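Local coordinates for fibronectin-binding protein (Streptococcus pyogenes, PDB 5A0L) that mediates covalent binding to its host as a bacterial surface adhesin, through an internal thioester carried by this N-terminal domain, at residues A82-R86 against Y133-P139; V102-Y107 against A123-T127. All blocks are in the same frame, centred on the assembly; numbering follows the deposited sequence.

Contact 1 (A82-R86 against Y133-P139)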
loop_
_atom_site.group_PDB
_atom_site.type_symbol
_atom_site.label_atom_id
_atom_site.label_comp_id
_atom_site.label_asym_id
_atom_site.label_seq_id
_atom_site.Cartn_x
_atom_site.Cartn_y
_atom_site.Cartn_z
ATOM N N ALA A 82 -3.951 0.234 -12.296
ATOM C CA ALA A 82 -4.988 0.815 -11.454
ATOM C C ALA A 82 -6.362 0.781 -12.156
ATOM O O ALA A 82 -6.428 0.886 -13.383
ATOM C CB ALA A 82 -4.662 2.240 -11.103
ATOM N N ALA A 83 -7.434 0.760 -11.368
ATOM C CA ALA A 83 -8.792 0.737 -11.917
ATOM C C ALA A 83 -9.353 2.119 -12.219
ATOM O O ALA A 83 -10.089 2.265 -13.181
ATOM C CB ALA A 83 -9.750 -0.001 -10.993
ATOM N N ASN A 84 -9.031 3.113 -11.399
ATOM C CA ASN A 84 -9.581 4.450 -11.550
ATOM C C ASN A 84 -8.599 5.470 -10.963
ATOM O O ASN A 84 -8.900 6.117 -9.959
ATOM C CB ASN A 84 -10.951 4.547 -10.882
ATOM C CG ASN A 84 -11.668 5.854 -11.200
ATOM O OD1 ASN A 84 -11.352 6.533 -12.178
ATOM N ND2 ASN A 84 -12.609 6.217 -10.365
ATOM N N PRO A 85 -7.435 5.583 -11.600
ATOM C CA PRO A 85 -6.383 6.399 -11.013
ATOM C C PRO A 85 -6.739 7.876 -11.034
ATOM O O PRO A 85 -7.444 8.355 -11.964
ATOM C CB PRO A 85 -5.172 6.095 -11.883
ATOM C CG PRO A 85 -5.738 5.633 -13.202
ATOM C CD PRO A 85 -6.997 4.893 -12.831
ATOM N N ARG A 86 -6.240 8.612 -10.061
ATOM C CA ARG A 86 -6.486 10.038 -9.932
ATOM C C ARG A 86 -5.425 10.762 -10.719
ATOM O O ARG A 86 -4.314 10.984 -10.238
ATOM C CB ARG A 86 -6.467 10.410 -8.459
ATOM C CG ARG A 86 -6.868 11.862 -8.176
ATOM C CD ARG A 86 -6.788 12.211 -6.704
ATOM N NE ARG A 86 -7.756 11.470 -5.917
ATOM C CZ ARG A 86 -9.019 11.816 -5.725
ATOM N NH1 ARG A 86 -9.533 12.895 -6.328
ATOM N NH2 ARG A 86 -9.795 11.047 -4.970
ATOM N N TYR A 133 -6.584 6.628 -2.520
ATOM C CA TYR A 133 -6.916 7.980 -2.989
ATOM C C TYR A 133 -6.375 8.173 -4.411
ATOM O O TYR A 133 -7.050 8.811 -5.255
ATOM C CB TYR A 133 -6.312 9.004 -2.016
ATOM C CG TYR A 133 -6.570 10.441 -2.372
ATOM C CD1 TYR A 133 -7.779 11.047 -2.035
ATOM C CD2 TYR A 133 -5.589 11.223 -2.986
ATOM C CE1 TYR A 133 -7.994 12.404 -2.330
ATOM C CE2 TYR A 133 -5.798 12.563 -3.284
ATOM C CZ TYR A 133 -7.009 13.139 -2.962
ATOM O OH TYR A 133 -7.215 14.468 -3.261
ATOM N N TYR A 134 -5.214 7.629 -4.699
ATOM C CA TYR A 134 -4.607 7.767 -6.020
ATOM C C TYR A 134 -4.923 6.633 -6.982
ATOM O O TYR A 134 -5.016 6.872 -8.187
ATOM C CB TYR A 134 -3.096 7.983 -5.906
ATOM C CG TYR A 134 -2.712 9.353 -5.391
ATOM C CD1 TYR A 134 -2.921 10.500 -6.175
ATOM C CD2 TYR A 134 -2.200 9.535 -4.111
ATOM C CE1 TYR A 134 -2.636 11.756 -5.697
ATOM C CE2 TYR A 134 -1.862 10.815 -3.647
ATOM C CZ TYR A 134 -2.104 11.921 -4.435
ATOM O OH TYR A 134 -1.794 13.177 -4.018
ATOM N N SER A 135 -5.020 5.388 -6.524
ATOM C CA SER A 135 -5.233 4.254 -7.431
ATOM C C SER A 135 -6.694 4.123 -7.873
ATOM O O SER A 135 -6.954 3.634 -8.999
ATOM C CB SER A 135 -4.800 2.924 -6.780
ATOM O OG SER A 135 -5.564 2.602 -5.636
ATOM N N ASP A 136 -7.614 4.471 -6.986
ATOM C CA ASP A 136 -9.045 4.274 -7.182
ATOM C C ASP A 136 -9.859 5.552 -7.047
ATOM O O ASP A 136 -11.080 5.514 -7.065
ATOM C CB ASP A 136 -9.552 3.161 -6.231
ATOM C CG ASP A 136 -9.051 1.805 -6.648
ATOM O OD1 ASP A 136 -9.696 1.202 -7.552
ATOM O OD2 ASP A 136 -8.009 1.333 -6.149
ATOM N N SER A 137 -9.153 6.686 -6.930
ATOM C CA SER A 137 -9.839 7.963 -6.750
ATOM C C SER A 137 -10.822 7.891 -5.587
ATOM O O SER A 137 -11.879 8.486 -5.613
ATOM C CB SER A 137 -10.492 8.452 -8.046
ATOM O OG SER A 137 -9.512 8.610 -9.052
ATOM N N ALA A 138 -10.406 7.225 -4.502
ATOM C CA ALA A 138 -11.243 7.182 -3.302
ATOM C C ALA A 138 -11.366 8.614 -2.768
ATOM O O ALA A 138 -10.357 9.284 -2.627
ATOM C CB ALA A 138 -10.614 6.294 -2.227
ATOM N N PRO A 139 -12.578 9.079 -2.471
ATOM C CA PRO A 139 -12.731 10.531 -2.171
ATOM C C PRO A 139 -12.057 11.135 -0.923
ATOM O O PRO A 139 -11.486 12.272 -0.924
ATOM C CB PRO A 139 -14.260 10.688 -2.112
ATOM C CG PRO A 139 -14.799 9.593 -2.924
ATOM C CD PRO A 139 -13.843 8.443 -2.866
HETATM O O HOH W 1 -6.963 0.385 -8.656
HETATM O O HOH W 2 -13.571 4.522 -8.411
#
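In this thioester domain the C-terminal end of helix 120-135 is met by the loop 82-86, which follows helix 75-81 and satisfies carbonyls of the last helical turn. R86 dominates the surface contact. Its backbone N donates to Y134 O (2.8 Å), while its side chain runs back along the helix end so that R86 NE reaches Y133 O, also at 2.8 Å. The guanidinium, NE included, lies flat on the Y133 ring in a cation-pi stack, with R86 CZ 3.8 Å from the ring centroid and the planes inclined by 19°; S137 CB covers its opposite face.

D136 leaves helical geometry and S137 takes positive phi and psi (53°/40°), turning the chain back toward the loop. S137 OG consequently donates to N84 O at 2.7 Å. N84 contributes at both ends of its backbone, since N84 N donates to S135 O (3.2 Å, 152°). The CA-to-CB bond of D136 points away, but D136 OD1 lies 3.6 Å from A83 CB, and D136 OD2 accepts from L52 N, beyond strand 45-49. On the exposed side a water bridges the two segments, 2.8 Å from N84 ND2 and 3.0 Å from D136 O.

Contact 2 (V102-Y107 against A123-T127)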
loop_
_atom_site.group_PDB
_atom_site.type_symbol
_atom_site.label_atom_id
_atom_site.label_comp_id
_atom_site.label_asym_id
_atom_site.label_seq_id
_atom_site.Cartn_x
_atom_site.Cartn_y
_atom_site.Cartn_z
ATOM N N VAL A 102 3.774 9.402 -1.452
ATOM C CA VAL A 102 2.947 8.749 -0.447
ATOM C C VAL A 102 3.685 7.595 0.241
ATOM O O VAL A 102 3.751 7.501 1.472
ATOM C CB VAL A 102 1.619 8.237 -1.041
ATOM C CG1 VAL A 102 0.913 7.279 -0.093
ATOM C CG2 VAL A 102 0.728 9.416 -1.385
ATOM N N ILE A 103 4.278 6.717 -0.566
ATOM C CA ILE A 103 4.938 5.539 -0.002
ATOM C C ILE A 103 6.151 5.972 0.841
ATOM O O ILE A 103 6.367 5.418 1.928
ATOM C CB ILE A 103 5.317 4.531 -1.102
ATOM C CG1 ILE A 103 4.068 3.912 -1.749
ATOM C CG2 ILE A 103 6.256 3.479 -0.602
ATOM C CD1 ILE A 103 3.291 3.013 -0.850
ATOM N N TYR A 104 6.952 6.911 0.340
ATOM C CA TYR A 104 8.149 7.308 1.051
ATOM C C TYR A 104 7.817 7.911 2.430
ATOM O O TYR A 104 8.612 7.790 3.380
ATOM C CB TYR A 104 8.945 8.302 0.189
ATOM C CG TYR A 104 10.330 8.580 0.708
ATOM C CD1 TYR A 104 11.246 7.537 0.907
ATOM C CD2 TYR A 104 10.764 9.901 0.954
ATOM C CE1 TYR A 104 12.517 7.788 1.419
ATOM C CE2 TYR A 104 12.049 10.146 1.428
ATOM C CZ TYR A 104 12.927 9.100 1.629
ATOM O OH TYR A 104 14.199 9.303 2.164
ATOM N N ASN A 105 6.651 8.542 2.524
ATOM C CA ASN A 105 6.195 9.165 3.747
ATOM C C ASN A 105 5.353 8.287 4.667
ATOM O O ASN A 105 5.118 8.640 5.822
ATOM C CB ASN A 105 5.492 10.474 3.443
ATOM C CG ASN A 105 6.484 11.537 3.138
ATOM O OD1 ASN A 105 7.122 12.055 4.075
ATOM N ND2 ASN A 105 6.755 11.815 1.852
ATOM N N GLY A 106 4.884 7.159 4.135
ATOM C CA GLY A 106 4.029 6.227 4.858
ATOM C C GLY A 106 4.831 5.077 5.452
ATOM O O GLY A 106 6.041 5.147 5.639
ATOM N N TYR A 107 4.126 4.000 5.780
ATOM C CA TYR A 107 4.770 2.837 6.424
ATOM C C TYR A 107 5.493 2.024 5.355
ATOM O O TYR A 107 4.887 1.708 4.313
ATOM C CB TYR A 107 3.734 2.001 7.116
ATOM C CG TYR A 107 4.298 0.821 7.853
ATOM C CD1 TYR A 107 4.763 0.937 9.158
ATOM C CD2 TYR A 107 4.402 -0.409 7.234
ATOM C CE1 TYR A 107 5.287 -0.152 9.817
ATOM C CE2 TYR A 107 4.910 -1.499 7.892
ATOM C CZ TYR A 107 5.347 -1.383 9.193
ATOM O OH TYR A 107 5.850 -2.471 9.861
ATOM N N ALA A 123 -0.604 2.147 10.855
ATOM C CA ALA A 123 0.206 2.910 9.914
ATOM C C ALA A 123 0.011 2.330 8.512
ATOM O O ALA A 123 -0.069 3.084 7.513
ATOM C CB ALA A 123 1.653 2.899 10.328
ATOM N N ILE A 124 -0.009 1.003 8.409
ATOM C CA ILE A 124 -0.320 0.338 7.125
ATOM C C ILE A 124 -1.716 0.779 6.671
ATOM O O ILE A 124 -1.911 1.112 5.499
ATOM C CB ILE A 124 -0.223 -1.187 7.308
ATOM C CG1 ILE A 124 1.232 -1.614 7.495
ATOM C CG2 ILE A 124 -0.833 -1.923 6.117
ATOM C CD1 ILE A 124 1.414 -3.030 7.984
ATOM N N LEU A 125 -2.677 0.789 7.569
ATOM C CA LEU A 125 -4.042 1.152 7.213
ATOM C C LEU A 125 -4.124 2.583 6.684
ATOM O O LEU A 125 -4.824 2.849 5.680
ATOM C CB LEU A 125 -4.972 0.915 8.391
ATOM C CG LEU A 125 -6.440 1.187 8.199
ATOM C CD1 LEU A 125 -7.022 0.378 7.046
ATOM C CD2 LEU A 125 -7.149 0.854 9.535
ATOM N N VAL A 126 -3.448 3.510 7.348
ATOM C CA VAL A 126 -3.397 4.895 6.855
ATOM C C VAL A 126 -2.767 4.965 5.469
ATOM O O VAL A 126 -3.322 5.600 4.551
ATOM C CB VAL A 126 -2.658 5.798 7.848
ATOM C CG1 VAL A 126 -2.348 7.159 7.251
ATOM C CG2 VAL A 126 -3.455 5.952 9.119
ATOM N N THR A 127 -1.627 4.336 5.302
ATOM C CA THR A 127 -0.914 4.402 4.040
ATOM C C THR A 127 -1.750 3.784 2.928
ATOM O O THR A 127 -1.805 4.302 1.807
ATOM C CB THR A 127 0.452 3.718 4.142
ATOM O OG1 THR A 127 1.193 4.270 5.255
ATOM C CG2 THR A 127 1.268 3.906 2.910
#
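This is a buried helix-to-helix contact near the middle of the chain, where the C-terminal end of helix 92-105 and the turn leaving it settle against the side of helix 120-135. T127 is the pivot. Its OG1 donates to A123 O (2.8 Å), one turn back in its own helix, and accepts from Y107 N at 3.0 Å with a nearly straight angle of 170°. The hydroxyl therefore relays between a helical carbonyl and the backbone of the departing chain.

Such closeness depends on G106, where the chain leaves helical geometry: G106 CA lies 3.5 Å from T127 OG1, and a beta carbon at this position would clash with that oxygen. Y107 then packs its ring against the helix, placing CD1 3.9 Å from A123 CB and CD2 3.4 Å from I124 CG1. Looser apolar contact continues at I103 CD1, 4.4 Å from T127 CG2. Strand 45-49 adjoins the same region through Y48, whose side chain packs on I103, I124 and T127 and whose OH bonds to Y107 O.

T127 opens a TQNA sequence that fits the TQxA signature of thioester domains. The arrangement is thus consistent with the signature helix of this family, held between a neighbouring helix and strand 45-49 of the barrel.

How the contacts relate
After the barrel strand 66-72 and helix 75-81, the chain passes through 82-86, the first half of contact 1, and enters helix 92-105. The end of that helix supplies 102-107 for contact 2, which closes a short loop of 15 residues when helix 120-135 brings in 123-127. The same helix then ends at 135, and its last turn with the following loop makes up 133-139, closing contact 1 around contact 2, so the loops nest. Their centres are 16 Å apart, yet they touch where Y134 CE2 packs 3.7 Å from V102 CG2. Helix 120-135 is thereby joined to the C-terminal half of helix 92-105 and, at its own end, to the loop before that helix.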